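PDB 3K94: thiamin pyrophosphokinase from Geobacillus thermodenitrificans, which catalyses the ATP-dependent pyrophosphorylation of thiamine to thiamine diphosphate, the cofactor form of vitamin B1. Local coordinates for residues T34-E39 / K61-F66; S158-F164 / E201-M205. All coordinates share one frame; numbering follows the deposited sequence.

In the fold
Interaction 1 closes before interaction 2 opens along the chain, and the two lie on opposite sides of the chain's centre, their centres 43 Å apart and their nearest atoms about 24 Å apart. Interaction 1 pairs helices 33-40 and 56-65 in the catalytic family region, beside the parallel strands at one end of the mixed sheet. Interaction 2 belongs to the vitamin B1 binding region, where the loop around strand 160-161 meets the segment leading into strand 204-209. That strand is part of the same mixed sheet, so the sheet runs through both regions, while each contact is internal to its own and neither bridges the two.

Interaction 1 of 2, residues T34-E39 / K61-F66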
# COMPACT_ATOMS: atom_id res chain seq x y z
N THR B 34 -10.67 -2.26 -18.66
CA THR B 34 -11.62 -1.98 -19.72
C THR B 34 -12.80 -2.96 -19.72
O THR B 34 -13.93 -2.57 -20.00
CB THR B 34 -10.94 -1.98 -21.11
OG1 THR B 34 -10.07 -0.85 -21.21
CG2 THR B 34 -11.98 -1.91 -22.23
N MSE B 35 -12.53 -4.23 -19.41
CA MSE B 35 -13.59 -5.24 -19.31
C MSE B 35 -14.59 -4.90 -18.19
O MSE B 35 -15.79 -5.12 -18.34
CB MSE B 35 -13.00 -6.64 -19.08
CG MSE B 35 -12.07 -7.14 -20.14
SE MSE B 35 -12.83 -6.82 -21.93
CE MSE B 35 -14.49 -7.86 -21.76
N THR B 36 -14.08 -4.38 -17.07
CA THR B 36 -14.95 -3.95 -15.97
C THR B 36 -15.93 -2.88 -16.45
O THR B 36 -17.13 -2.93 -16.14
CB THR B 36 -14.14 -3.42 -14.78
OG1 THR B 36 -13.25 -4.45 -14.32
CG2 THR B 36 -15.06 -2.99 -13.62
N LEU B 37 -15.42 -1.91 -17.20
CA LEU B 37 -16.26 -0.88 -17.80
C LEU B 37 -17.33 -1.48 -18.72
O LEU B 37 -18.50 -1.11 -18.63
CB LEU B 37 -15.42 0.14 -18.58
CG LEU B 37 -14.38 0.90 -17.75
CD1 LEU B 37 -13.48 1.75 -18.64
CD2 LEU B 37 -15.05 1.75 -16.69
N LEU B 38 -16.93 -2.40 -19.59
CA LEU B 38 -17.88 -3.03 -20.52
C LEU B 38 -19.00 -3.69 -19.73
O LEU B 38 -20.16 -3.62 -20.10
CB LEU B 38 -17.18 -4.08 -21.39
CG LEU B 38 -17.78 -4.54 -22.73
CD1 LEU B 38 -17.50 -6.02 -22.96
CD2 LEU B 38 -19.27 -4.28 -22.85
N GLU B 39 -18.62 -4.35 -18.64
CA GLU B 39 -19.57 -5.08 -17.82
C GLU B 39 -20.61 -4.17 -17.19
O GLU B 39 -21.76 -4.56 -17.02
CB GLU B 39 -18.86 -5.89 -16.75
CG GLU B 39 -18.06 -7.05 -17.30
CD GLU B 39 -18.92 -8.02 -18.09
OE1 GLU B 39 -20.14 -8.09 -17.82
OE2 GLU B 39 -18.37 -8.73 -18.97
N LYS B 61 -15.30 -10.05 -26.86
CA LYS B 61 -16.44 -9.33 -26.30
C LYS B 61 -16.26 -7.82 -26.40
O LYS B 61 -17.19 -7.07 -26.71
CB LYS B 61 -16.68 -9.73 -24.85
CG LYS B 61 -17.40 -11.05 -24.66
CD LYS B 61 -18.02 -11.13 -23.27
CE LYS B 61 -19.06 -10.03 -23.08
NZ LYS B 61 -19.71 -10.07 -21.74
N LEU B 62 -15.04 -7.37 -26.15
CA LEU B 62 -14.72 -5.95 -26.21
C LEU B 62 -14.87 -5.38 -27.62
O LEU B 62 -15.54 -4.35 -27.81
CB LEU B 62 -13.28 -5.74 -25.74
CG LEU B 62 -12.80 -4.38 -25.25
CD1 LEU B 62 -11.49 -4.00 -25.94
CD2 LEU B 62 -13.86 -3.29 -25.40
N GLN B 63 -14.25 -6.01 -28.62
CA GLN B 63 -14.31 -5.41 -29.95
C GLN B 63 -15.71 -5.53 -30.52
O GLN B 63 -16.13 -4.70 -31.31
CB GLN B 63 -13.22 -5.93 -30.90
CG GLN B 63 -13.59 -7.07 -31.81
CD GLN B 63 -14.58 -6.70 -32.91
OE1 GLN B 63 -14.38 -5.76 -33.70
NE2 GLN B 63 -15.64 -7.47 -32.97
N GLN B 64 -16.43 -6.57 -30.11
CA GLN B 64 -17.83 -6.70 -30.49
C GLN B 64 -18.66 -5.51 -29.99
O GLN B 64 -19.37 -4.85 -30.76
CB GLN B 64 -18.38 -8.02 -29.93
CG GLN B 64 -19.84 -7.99 -29.58
CD GLN B 64 -20.71 -7.94 -30.80
OE1 GLN B 64 -21.85 -7.50 -30.74
NE2 GLN B 64 -20.16 -8.38 -31.92
N ALA B 65 -18.53 -5.22 -28.70
CA ALA B 65 -19.21 -4.10 -28.07
C ALA B 65 -18.76 -2.74 -28.61
O ALA B 65 -19.60 -1.90 -28.93
CB ALA B 65 -19.04 -4.15 -26.54
N PHE B 66 -17.46 -2.51 -28.71
CA PHE B 66 -16.93 -1.23 -29.19
C PHE B 66 -15.90 -1.42 -30.31
O PHE B 66 -14.69 -1.32 -30.07
CB PHE B 66 -16.27 -0.46 -28.04
CG PHE B 66 -17.08 -0.43 -26.78
CD1 PHE B 66 -18.28 0.24 -26.73
CD2 PHE B 66 -16.63 -1.06 -25.64
CE1 PHE B 66 -19.03 0.27 -25.56
CE2 PHE B 66 -17.36 -1.04 -24.48
CZ PHE B 66 -18.58 -0.36 -24.45
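Facing each other through M35 and L62, whose CA atoms are 7.0 Å apart, the helical segments 34-39 and 61-65 run with their axes 10.6 Å apart at closest approach and inclined at 53°. L38 is the side chain at the middle of the contact. Its CG is anti to the backbone N (chi1 -160°), which directs the two methyls across the gap: CD2 meets the A65 methyl CB at 3.7 Å, while CD1 lies against the backbone of K61, near its carbonyl. F66, the first residue beyond the helical turn, brings its ring in alongside L38, the two pointing opposite ways, with L38 CG 3.9 Å from F66 CE2. A65 CB also sits over the centre of one face of that ring, 4.0 Å above its plane, and L62 CD2 lies at the edge, so the ring is held by its own helix as well as by L38.

Toward the start of helix 33-40 the partner is L62. In the selenomethionine M35 the bend at chi2 (-46°) brings SE to 4.0 Å from L62 CB, and a second bend turns CE toward K61 CB. T34 comes at the same leucine nearly perpendicular, methyl to methyl, T34 CG2 lying 3.9 Å from L62 CD2. At the solvent-facing edge, K61 NZ meets E39 OE2 in a salt bridge of 3.4 Å; the hydrogen bond within it is weak, so this charge pair probably adds little directional hold.

M35 also touches R11 and F66 touches R43, both in loops, while L37 packs on W27. Helices 33-40 and 56-65 follow the parallel, neighbouring strands 28-30 and 46-48, so the contact packs successive helices of the alpha/beta catalytic region together beside the mixed sheet.

Interaction 2 of 2, residues S158-F164 / E201-M205; sequences SETVAEF and EGILM
S158 grips the backbone of the 201-205 segment with both its hydroxyl and its backbone N. Its OG accepts the I203 N-H at 2.8 Å, and its N donates to I203 O in a longer but straighter bond of 3.3 Å (165° at the hydrogen). With chi1 at 56°, OG sits between the backbone N and the carbonyl carbon, and there it also donates to T160 O at 2.7 Å, from above that carbonyl's plane, tying down the turn. Replacing S158 with an alanine would probably leave the I203 N-H and the T160 carbonyl without this shared mate and the turn freer to move. G202 CA lies 3.3 Å from S158 OG; a CB there would run into OG and T160 O, and the backbone angles of G202 by themselves call for glycine.

Further along, E201 O takes the A162 N-H at 3.1 Å, again from above the carbonyl plane, and the CA-H of V161 also points at it. L204 crosses F164 at close to 90°, its CD2 3.4 Å from the ring's CE1, while its CD1 approaches V161 CG2.

The rings of F164 and Y154 meet edge-to-face, and F199 of strand 194-199 packs on both V161 and L204. The contact thus closes the connection from strand 151-156 through strand 160-161 against the lead-in to strand 204-209, where M205 packs on F110 of the second subunit.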
# COMPACT_ATOMS: atom_id res chain seq x y z
N SER B 158 7.35 14.17 2.77
CA SER B 158 8.60 14.92 2.89
C SER B 158 9.20 14.72 4.28
O SER B 158 8.52 14.25 5.20
CB SER B 158 8.31 16.39 2.67
OG SER B 158 7.33 16.81 3.59
N GLU B 159 10.47 15.08 4.43
CA GLU B 159 11.16 14.90 5.71
C GLU B 159 10.44 15.62 6.85
O GLU B 159 10.38 15.13 7.98
CB GLU B 159 12.61 15.35 5.60
CG GLU B 159 13.56 14.50 6.42
CD GLU B 159 13.37 13.02 6.15
OE1 GLU B 159 13.07 12.65 4.98
OE2 GLU B 159 13.51 12.21 7.09
N THR B 160 9.89 16.79 6.57
CA THR B 160 9.11 17.50 7.57
C THR B 160 7.87 18.11 6.94
O THR B 160 7.82 18.34 5.74
CB THR B 160 9.94 18.59 8.30
OG1 THR B 160 10.01 19.77 7.49
CG2 THR B 160 11.35 18.11 8.60
N VAL B 161 6.86 18.32 7.77
CA VAL B 161 5.64 19.00 7.37
C VAL B 161 5.34 20.04 8.44
O VAL B 161 5.11 19.70 9.60
CB VAL B 161 4.46 18.02 7.26
CG1 VAL B 161 3.14 18.78 7.25
CG2 VAL B 161 4.61 17.14 6.01
N ALA B 162 5.36 21.32 8.05
CA ALA B 162 5.25 22.39 9.04
C ALA B 162 3.84 22.93 9.20
O ALA B 162 3.02 22.86 8.28
CB ALA B 162 6.22 23.53 8.71
N GLU B 163 3.60 23.46 10.40
CA GLU B 163 2.36 24.11 10.78
C GLU B 163 1.13 23.30 10.40
O GLU B 163 0.16 23.83 9.87
CB GLU B 163 2.28 25.52 10.20
CG GLU B 163 3.46 26.41 10.55
CD GLU B 163 3.36 27.78 9.88
OE1 GLU B 163 2.25 28.36 9.88
OE2 GLU B 163 4.38 28.26 9.34
N PHE B 164 1.17 22.01 10.69
CA PHE B 164 0.02 21.16 10.44
C PHE B 164 -1.12 21.54 11.40
O PHE B 164 -0.94 21.59 12.61
CB PHE B 164 0.40 19.70 10.59
CG PHE B 164 -0.68 18.76 10.19
CD1 PHE B 164 -1.14 18.75 8.88
CD2 PHE B 164 -1.24 17.90 11.11
CE1 PHE B 164 -2.16 17.90 8.50
CE2 PHE B 164 -2.25 17.03 10.73
CZ PHE B 164 -2.70 17.03 9.42
N GLU B 201 4.47 23.89 4.87
CA GLU B 201 5.64 23.33 4.21
C GLU B 201 5.55 21.82 4.08
O GLU B 201 4.98 21.15 4.95
CB GLU B 201 6.91 23.66 4.98
CG GLU B 201 7.31 25.11 4.95
CD GLU B 201 8.65 25.34 5.59
OE1 GLU B 201 9.35 24.33 5.87
OE2 GLU B 201 9.02 26.51 5.82
N GLY B 202 6.13 21.30 3.01
CA GLY B 202 6.29 19.86 2.85
C GLY B 202 5.23 19.19 1.99
O GLY B 202 4.51 19.85 1.24
N ILE B 203 5.15 17.87 2.11
CA ILE B 203 4.26 17.06 1.30
C ILE B 203 3.60 16.00 2.16
O ILE B 203 4.28 15.25 2.85
CB ILE B 203 5.01 16.34 0.17
CG1 ILE B 203 5.83 17.33 -0.65
CG2 ILE B 203 4.03 15.58 -0.74
CD1 ILE B 203 6.51 16.69 -1.83
N LEU B 204 2.27 15.92 2.11
CA LEU B 204 1.55 15.12 3.09
C LEU B 204 0.55 14.17 2.44
O LEU B 204 -0.19 14.56 1.54
CB LEU B 204 0.81 16.04 4.06
CG LEU B 204 0.06 15.38 5.21
CD1 LEU B 204 1.06 14.98 6.29
CD2 LEU B 204 -0.98 16.32 5.79
N MSE B 205 0.52 12.94 2.93
CA MSE B 205 -0.42 11.96 2.43
C MSE B 205 -1.62 11.83 3.35
O MSE B 205 -1.47 11.73 4.56
CB MSE B 205 0.26 10.59 2.28
CG MSE B 205 -0.68 9.49 1.86
SE MSE B 205 0.19 7.75 1.58
CE MSE B 205 1.26 7.65 3.20